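Local atomic coordinates of putative curved DNA-binding protein (PDB entry 4IPA), a protein that is an Arx1 from a thermophilic fungus, built on the methionine aminopeptidase fold and probably acting in ribosome biogenesis. Residues Y158-V163 against E201-A206; L167-G172 against N354-I359. All coordinates share one frame; numbering follows the deposited sequence.

Contact 1: Y158-V163 against E201-A206; sequences YYANEV and EKVAKA
V203 reaches across from helix 193-205 and sets both its methyls against helix 148-167, touching Y159, A160 and V163. The two helices form a nearly antiparallel pair in a protein of the M24 peptidase family, whose pita-bread fold packs helices on the outside of its sheets. Their short segments cross at 155°, with axes 8.9 Å apart. That spacing is bridged mainly by this one valine, which opposes the small residue A160.

From the CA of V203 the bond to CB points at the partner helix, and CB itself stops 4.8 Å from the CB of A160, leaving the closer contacts to its two branches. CG1, anti to the backbone N of V203 (chi1 173°), lies against the backbone of the neighbouring turn. The V203 CG1 comes within 3.6 Å of the A160 N and 3.7 Å of the Y159 CB, and the methyl of A160 borders it more loosely. The V203 CG2, the branch beside the backbone N, meets the CG2 of V163 at 3.8 Å; the two valines slide past each other in opposite directions. Y159 and V163 are one helical turn apart, so V203 packs along a single turn, in van der Waals contact with their side chains and with the A160 backbone N.

Helix 379-386 covers the neighbouring surface, where I381 packs on V203 and K202 while L385 packs on Y159 and E162. K202 adds a salt bridge to D378. N161, on another side of the helix, packs on L345 and T347 of strand 342-352. Y159 gives the contact its CB alone: its phenol leads away from V203, and the CD1 of Y158 sits 3.7 Å above the Y159 ring plane, over the ring centre.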
ATOM      1  N   TYR A 158       7.427  10.825  -3.255  1.00 17.94           N
ATOM      2  CA  TYR A 158       8.710  10.333  -2.798  1.00 18.81           C
ATOM      3  C   TYR A 158       9.106  10.987  -1.471  1.00 21.40           C
ATOM      4  O   TYR A 158       9.448  10.293  -0.507  1.00 23.88           O
ATOM      5  CB  TYR A 158       9.789  10.592  -3.864  1.00 17.46           C
ATOM      6  CG  TYR A 158      11.184  10.152  -3.473  1.00 18.27           C
ATOM      7  CD1 TYR A 158      12.048  11.010  -2.796  1.00 20.68           C
ATOM      8  CD2 TYR A 158      11.640   8.877  -3.778  1.00 25.21           C
ATOM      9  CE1 TYR A 158      13.326  10.608  -2.450  1.00 21.19           C
ATOM     10  CE2 TYR A 158      12.917   8.464  -3.424  1.00 22.55           C
ATOM     11  CZ  TYR A 158      13.753   9.330  -2.762  1.00 24.16           C
ATOM     12  OH  TYR A 158      15.022   8.909  -2.417  1.00 25.39           O
ATOM     13  N   TYR A 159       9.082  12.317  -1.418  1.00 16.97           N
ATOM     14  CA  TYR A 159       9.541  13.003  -0.213  1.00 18.77           C
ATOM     15  C   TYR A 159       8.558  12.889   0.922  1.00 20.18           C
ATOM     16  O   TYR A 159       8.955  12.839   2.080  1.00 19.76           O
ATOM     17  CB  TYR A 159       9.949  14.460  -0.480  1.00 14.91           C
ATOM     18  CG  TYR A 159      11.299  14.533  -1.137  1.00 18.75           C
ATOM     19  CD1 TYR A 159      12.441  14.129  -0.455  1.00 20.81           C
ATOM     20  CD2 TYR A 159      11.434  14.951  -2.454  1.00 20.08           C
ATOM     21  CE1 TYR A 159      13.691  14.174  -1.064  1.00 22.45           C
ATOM     22  CE2 TYR A 159      12.680  14.999  -3.072  1.00 20.74           C
ATOM     23  CZ  TYR A 159      13.802  14.607  -2.375  1.00 24.19           C
ATOM     24  OH  TYR A 159      15.045  14.648  -2.985  1.00 27.83           O
ATOM     25  N   ALA A 160       7.272  12.826   0.600  1.00 18.48           N
ATOM     26  CA  ALA A 160       6.293  12.573   1.638  1.00 17.65           C
ATOM     27  C   ALA A 160       6.648  11.249   2.334  1.00 20.20           C
ATOM     28  O   ALA A 160       6.600  11.142   3.567  1.00 17.71           O
ATOM     29  CB  ALA A 160       4.897  12.523   1.040  1.00 18.88           C
ATOM     30  N   ASN A 161       7.028  10.251   1.536  1.00 19.02           N
ATOM     31  CA  ASN A 161       7.366   8.928   2.056  1.00 20.43           C
ATOM     32  C   ASN A 161       8.628   8.950   2.931  1.00 21.68           C
ATOM     33  O   ASN A 161       8.651   8.373   4.024  1.00 20.07           O
ATOM     34  CB  ASN A 161       7.512   7.920   0.915  1.00 19.02           C
ATOM     35  CG  ASN A 161       7.599   6.490   1.405  1.00 19.50           C
ATOM     36  OD1 ASN A 161       6.818   6.072   2.256  1.00 18.80           O
ATOM     37  ND2 ASN A 161       8.567   5.730   0.880  1.00 18.57           N
ATOM     38  N   GLU A 162       9.664   9.633   2.452  1.00 22.38           N
ATOM     39  CA  GLU A 162      10.907   9.788   3.204  1.00 21.32           C
ATOM     40  C   GLU A 162      10.687  10.515   4.529  1.00 19.30           C
ATOM     41  O   GLU A 162      11.281  10.156   5.542  1.00 20.93           O
ATOM     42  CB  GLU A 162      11.962  10.535   2.377  1.00 18.41           C
ATOM     43  CG  GLU A 162      12.432   9.766   1.148  1.00 23.82           C
ATOM     44  CD  GLU A 162      13.071   8.427   1.499  1.00 27.47           C
ATOM     45  OE1 GLU A 162      13.993   8.413   2.342  1.00 25.97           O
ATOM     46  OE2 GLU A 162      12.656   7.388   0.936  1.00 23.94           O
ATOM     47  N   VAL A 163       9.848  11.544   4.513  1.00 18.10           N
ATOM     48  CA  VAL A 163       9.514  12.265   5.731  1.00 16.51           C
ATOM     49  C   VAL A 163       8.690  11.397   6.690  1.00 18.39           C
ATOM     50  O   VAL A 163       9.036  11.276   7.862  1.00 20.67           O
ATOM     51  CB  VAL A 163       8.783  13.591   5.443  1.00 15.20           C
ATOM     52  CG1 VAL A 163       8.320  14.255   6.760  1.00 12.45           C
ATOM     53  CG2 VAL A 163       9.699  14.515   4.671  1.00 13.34           C
ATOM     54  N   GLU A 201       1.707  17.538   4.464  1.00 20.52           N
ATOM     55  CA  GLU A 201       0.995  18.482   3.609  1.00 25.68           C
ATOM     56  C   GLU A 201       1.946  19.553   3.122  1.00 21.34           C
ATOM     57  O   GLU A 201       1.854  20.006   1.983  1.00 22.38           O
ATOM     58  CB  GLU A 201      -0.179  19.133   4.343  1.00 23.26           C
ATOM     59  CG  GLU A 201      -1.376  18.234   4.519  1.00 27.92           C
ATOM     60  CD  GLU A 201      -2.455  18.876   5.368  1.00 36.86           C
ATOM     61  OE1 GLU A 201      -2.172  19.926   5.982  1.00 37.56           O
ATOM     62  OE2 GLU A 201      -3.584  18.334   5.426  1.00 44.41           O
ATOM     63  N   LYS A 202       2.852  19.954   4.006  1.00 21.93           N
ATOM     64  CA  LYS A 202       3.881  20.930   3.689  1.00 19.25           C
ATOM     65  C   LYS A 202       4.744  20.378   2.566  1.00 20.79           C
ATOM     66  O   LYS A 202       5.118  21.103   1.663  1.00 23.09           O
ATOM     67  CB  LYS A 202       4.751  21.149   4.926  1.00 25.04           C
ATOM     68  CG  LYS A 202       5.166  22.577   5.258  1.00 32.23           C
ATOM     69  CD  LYS A 202       5.424  22.663   6.781  1.00 37.30           C
ATOM     70  CE  LYS A 202       6.310  23.837   7.179  1.00 49.29           C
ATOM     71  NZ  LYS A 202       6.869  23.700   8.574  1.00 46.27           N
ATOM     72  N   VAL A 203       5.081  19.091   2.642  1.00 21.30           N
ATOM     73  CA  VAL A 203       5.940  18.473   1.635  1.00 23.87           C
ATOM     74  C   VAL A 203       5.276  18.489   0.259  1.00 23.53           C
ATOM     75  O   VAL A 203       5.893  18.868  -0.737  1.00 21.52           O
ATOM     76  CB  VAL A 203       6.299  17.025   2.004  1.00 23.64           C
ATOM     77  CG1 VAL A 203       7.052  16.368   0.857  1.00 19.50           C
ATOM     78  CG2 VAL A 203       7.114  16.976   3.317  1.00 20.54           C
ATOM     79  N   ALA A 204       4.009  18.079   0.213  1.00 21.51           N
ATOM     80  CA  ALA A 204       3.252  18.076  -1.036  1.00 24.94           C
ATOM     81  C   ALA A 204       3.116  19.484  -1.615  1.00 22.25           C
ATOM     82  O   ALA A 204       3.203  19.683  -2.829  1.00 22.84           O
ATOM     83  CB  ALA A 204       1.869  17.458  -0.827  1.00 19.92           C
ATOM     84  N   LYS A 205       2.891  20.452  -0.736  1.00 23.27           N
ATOM     85  CA  LYS A 205       2.694  21.835  -1.148  1.00 24.67           C
ATOM     86  C   LYS A 205       3.946  22.415  -1.822  1.00 24.13           C
ATOM     87  O   LYS A 205       3.845  23.251  -2.708  1.00 25.05           O
ATOM     88  CB  LYS A 205       2.297  22.689   0.054  1.00 27.57           C
ATOM     89  CG  LYS A 205       1.916  24.111  -0.307  1.00 33.09           C
ATOM     90  CD  LYS A 205       1.904  25.022   0.909  1.00 34.94           C
ATOM     91  CE  LYS A 205       0.678  25.930   0.900  1.00 54.04           C
ATOM     92  NZ  LYS A 205       0.270  26.363  -0.479  1.00 51.84           N
ATOM     93  N   ALA A 206       5.129  21.961  -1.430  1.00 22.55           N
ATOM     94  CA  ALA A 206       6.346  22.475  -2.063  1.00 24.41           C
ATOM     95  C   ALA A 206       6.349  22.106  -3.539  1.00 22.64           C
ATOM     96  O   ALA A 206       7.084  22.670  -4.347  1.00 23.46           O
ATOM     97  CB  ALA A 206       7.593  21.939  -1.370  1.00 20.31           C
TER

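Contact 2: L167-G172 against N354-I359; sequences LMVPPG and NGITRI
The backbones of V169 and G355 come nearest, the V169 CA 6.3 Å from the G355 CA, where the chain following helix 148-167 runs past the start of strand 355-360; the touching is done by I356 with M168 and V169. G355, with a positive phi (95°), immediately precedes I356.

I356 carries the contact from the strand. Its CB points at the loop, CG1 lies beside the backbone N, and a stretched chi2 (-175°) pushes CD1 outward to the farthest point of the side chain. There the methyl settles over the M168-V169 junction: the I356 CD1 lies 3.9 Å from the M168 CB and equally close to the V169 N. V169 crosses the isoleucine at a slant, its V169 CG2 branch lying 3.9 Å from the I356 CD1 and 4.1 Å from the I356 CG1. M168 contributes its CB; the residue also packs on P245.

The surrounding residues extend this apolar patch. I349 of strand 342-352 and L389 near the modelled C-terminal end pack on I356, L174 packs on V169, and P170 touches I351. The backbone of I356 is also hydrogen-bonded to that of L389, so the C-terminal end holds the same residue that meets the loop. Strand 355-360 is the outer arm of a beta hairpin with strand 342-352. The contact therefore packs the connection leaving helix 148-167 on the outermost strand of the antiparallel sheet, consistent with the pita-bread fold of the M24 family, in which helices cover the sheet.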
ATOM      1  N   LEU A 167       9.456  10.256  10.578  1.00 20.93           N
ATOM      2  CA  LEU A 167       8.562  10.649  11.663  1.00 19.53           C
ATOM      3  C   LEU A 167       8.131   9.437  12.471  1.00 23.50           C
ATOM      4  O   LEU A 167       7.516   9.578  13.533  1.00 24.31           O
ATOM      5  CB  LEU A 167       7.331  11.380  11.123  1.00 21.54           C
ATOM      6  CG  LEU A 167       7.637  12.746  10.495  1.00 26.15           C
ATOM      7  CD1 LEU A 167       6.393  13.420   9.922  1.00 21.03           C
ATOM      8  CD2 LEU A 167       8.285  13.631  11.547  1.00 29.99           C
ATOM      9  N   MET A 168       8.455   8.243  11.974  1.00 19.98           N
ATOM     10  CA  MET A 168       8.004   7.016  12.623  1.00 21.41           C
ATOM     11  C   MET A 168       9.069   6.383  13.519  1.00 19.14           C
ATOM     12  O   MET A 168       8.777   5.494  14.315  1.00 20.43           O
ATOM     13  CB  MET A 168       7.492   6.003  11.590  1.00 18.99           C
ATOM     14  CG  MET A 168       6.195   6.416  10.876  1.00 20.57           C
ATOM     15  SD  MET A 168       5.603   5.123   9.743  1.00 20.82           S
ATOM     16  CE  MET A 168       4.865   3.931  10.879  1.00 16.33           C
ATOM     17  N   VAL A 169      10.308   6.823  13.374  1.00 20.91           N
ATOM     18  CA  VAL A 169      11.358   6.417  14.289  1.00 21.25           C
ATOM     19  C   VAL A 169      10.992   6.912  15.691  1.00 21.14           C
ATOM     20  O   VAL A 169      10.791   8.106  15.891  1.00 22.37           O
ATOM     21  CB  VAL A 169      12.718   6.978  13.843  1.00 17.56           C
ATOM     22  CG1 VAL A 169      13.831   6.504  14.793  1.00 22.75           C
ATOM     23  CG2 VAL A 169      13.011   6.519  12.424  1.00 15.95           C
ATOM     24  N   PRO A 170      10.838   5.984  16.651  1.00 19.57           N
ATOM     25  CA  PRO A 170      10.555   6.338  18.048  1.00 23.38           C
ATOM     26  C   PRO A 170      11.594   7.334  18.555  1.00 26.97           C
ATOM     27  O   PRO A 170      12.781   7.181  18.259  1.00 24.76           O
ATOM     28  CB  PRO A 170      10.697   5.004  18.777  1.00 21.23           C
ATOM     29  CG  PRO A 170      10.292   4.003  17.751  1.00 23.48           C
ATOM     30  CD  PRO A 170      10.824   4.529  16.439  1.00 18.62           C
ATOM     31  N   PRO A 171      11.147   8.359  19.290  1.00 29.09           N
ATOM     32  CA  PRO A 171      12.023   9.461  19.697  1.00 29.98           C
ATOM     33  C   PRO A 171      13.299   8.967  20.367  1.00 28.80           C
ATOM     34  O   PRO A 171      13.244   8.148  21.282  1.00 28.77           O
ATOM     35  CB  PRO A 171      11.156  10.235  20.695  1.00 31.43           C
ATOM     36  CG  PRO A 171       9.754   9.973  20.227  1.00 34.32           C
ATOM     37  CD  PRO A 171       9.766   8.539  19.779  1.00 29.74           C
ATOM     38  N   GLY A 172      14.438   9.440  19.885  1.00 26.67           N
ATOM     39  CA  GLY A 172      15.706   9.177  20.537  1.00 31.42           C
ATOM     40  C   GLY A 172      16.412   7.881  20.176  1.00 32.70           C
ATOM     41  O   GLY A 172      17.585   7.697  20.513  1.00 27.91           O
ATOM     42  N   ASN A 354      17.696  -0.929  15.984  1.00 32.98           N
ATOM     43  CA  ASN A 354      18.522  -0.172  15.060  1.00 31.03           C
ATOM     44  C   ASN A 354      17.737   0.787  14.179  1.00 32.10           C
ATOM     45  O   ASN A 354      18.266   1.313  13.204  1.00 33.43           O
ATOM     46  CB  ASN A 354      19.320  -1.140  14.194  1.00 33.89           C
ATOM     47  CG  ASN A 354      20.368  -1.901  14.992  1.00 42.43           C
ATOM     48  OD1 ASN A 354      21.083  -1.319  15.815  1.00 33.37           O
ATOM     49  ND2 ASN A 354      20.454  -3.208  14.759  1.00 40.15           N
ATOM     50  N   GLY A 355      16.478   1.018  14.524  1.00 28.32           N
ATOM     51  CA  GLY A 355      15.630   1.883  13.729  1.00 29.66           C
ATOM     52  C   GLY A 355      14.760   1.139  12.719  1.00 29.52           C
ATOM     53  O   GLY A 355      14.296   0.013  12.955  1.00 28.95           O
ATOM     54  N   ILE A 356      14.539   1.779  11.580  1.00 28.11           N
ATOM     55  CA  ILE A 356      13.544   1.310  10.636  1.00 24.26           C
ATOM     56  C   ILE A 356      14.181   0.658   9.434  1.00 28.91           C
ATOM     57  O   ILE A 356      15.003   1.277   8.748  1.00 26.83           O
ATOM     58  CB  ILE A 356      12.614   2.463  10.188  1.00 25.56           C
ATOM     59  CG1 ILE A 356      11.627   2.784  11.317  1.00 22.52           C
ATOM     60  CG2 ILE A 356      11.882   2.104   8.888  1.00 21.35           C
ATOM     61  CD1 ILE A 356      10.596   3.806  10.967  1.00 21.43           C
ATOM     62  N   THR A 357      13.779  -0.592   9.196  1.00 24.73           N
ATOM     63  CA  THR A 357      14.194  -1.374   8.031  1.00 23.83           C
ATOM     64  C   THR A 357      13.029  -1.589   7.065  1.00 22.87           C
ATOM     65  O   THR A 357      11.919  -1.967   7.477  1.00 21.00           O
ATOM     66  CB  THR A 357      14.677  -2.780   8.463  1.00 26.34           C
ATOM     67  OG1 THR A 357      15.673  -2.649   9.475  1.00 36.46           O
ATOM     68  CG2 THR A 357      15.274  -3.542   7.277  1.00 23.74           C
ATOM     69  N   ARG A 358      13.282  -1.376   5.779  1.00 22.37           N
ATOM     70  CA  ARG A 358      12.265  -1.626   4.757  1.00 21.65           C
ATOM     71  C   ARG A 358      12.300  -3.104   4.376  1.00 23.76           C
ATOM     72  O   ARG A 358      13.104  -3.515   3.547  1.00 28.93           O
ATOM     73  CB  ARG A 358      12.498  -0.759   3.514  1.00 19.80           C
ATOM     74  CG  ARG A 358      12.699   0.725   3.804  1.00 19.99           C
ATOM     75  CD  ARG A 358      12.816   1.578   2.511  1.00 24.55           C
ATOM     76  NE  ARG A 358      13.598   2.794   2.760  1.00 22.83           N
ATOM     77  CZ  ARG A 358      13.268   4.021   2.366  1.00 25.83           C
ATOM     78  NH1 ARG A 358      12.153   4.230   1.681  1.00 24.82           N
ATOM     79  NH2 ARG A 358      14.068   5.049   2.648  1.00 27.35           N
ATOM     80  N   ILE A 359      11.449  -3.909   4.998  1.00 20.87           N
ATOM     81  CA  ILE A 359      11.435  -5.335   4.706  1.00 23.78           C
ATOM     82  C   ILE A 359      11.061  -5.545   3.246  1.00 21.81           C
ATOM     83  O   ILE A 359      11.686  -6.325   2.529  1.00 22.12           O
ATOM     84  CB  ILE A 359      10.388  -6.063   5.562  1.00 22.33           C
ATOM     85  CG1 ILE A 359      10.481  -5.614   7.020  1.00 25.87           C
ATOM     86  CG2 ILE A 359      10.532  -7.569   5.431  1.00 21.08           C
ATOM     87  CD1 ILE A 359       9.332  -6.147   7.881  1.00 28.41           C
TER

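From the N terminus the four segments come as 158-163, 167-172, 201-206 and 354-359, so the two contacts cross along the chain. Contact 1 closes a loop of 37 residues, folding helix 193-205 back on helix 148-167. Contact 2 closes one of 181 residues, bringing the last strand of the antiparallel sheet to the loop that follows helix 148-167. Helix 148-167 and its exit are thus tied to a later helix and to the sheet edge. Although the centres lie about 18 Å apart, a salt bridge joins the contacts directly: the R358 NH2 stands 3.2 Å from the E162 OE2, linking strand to helix.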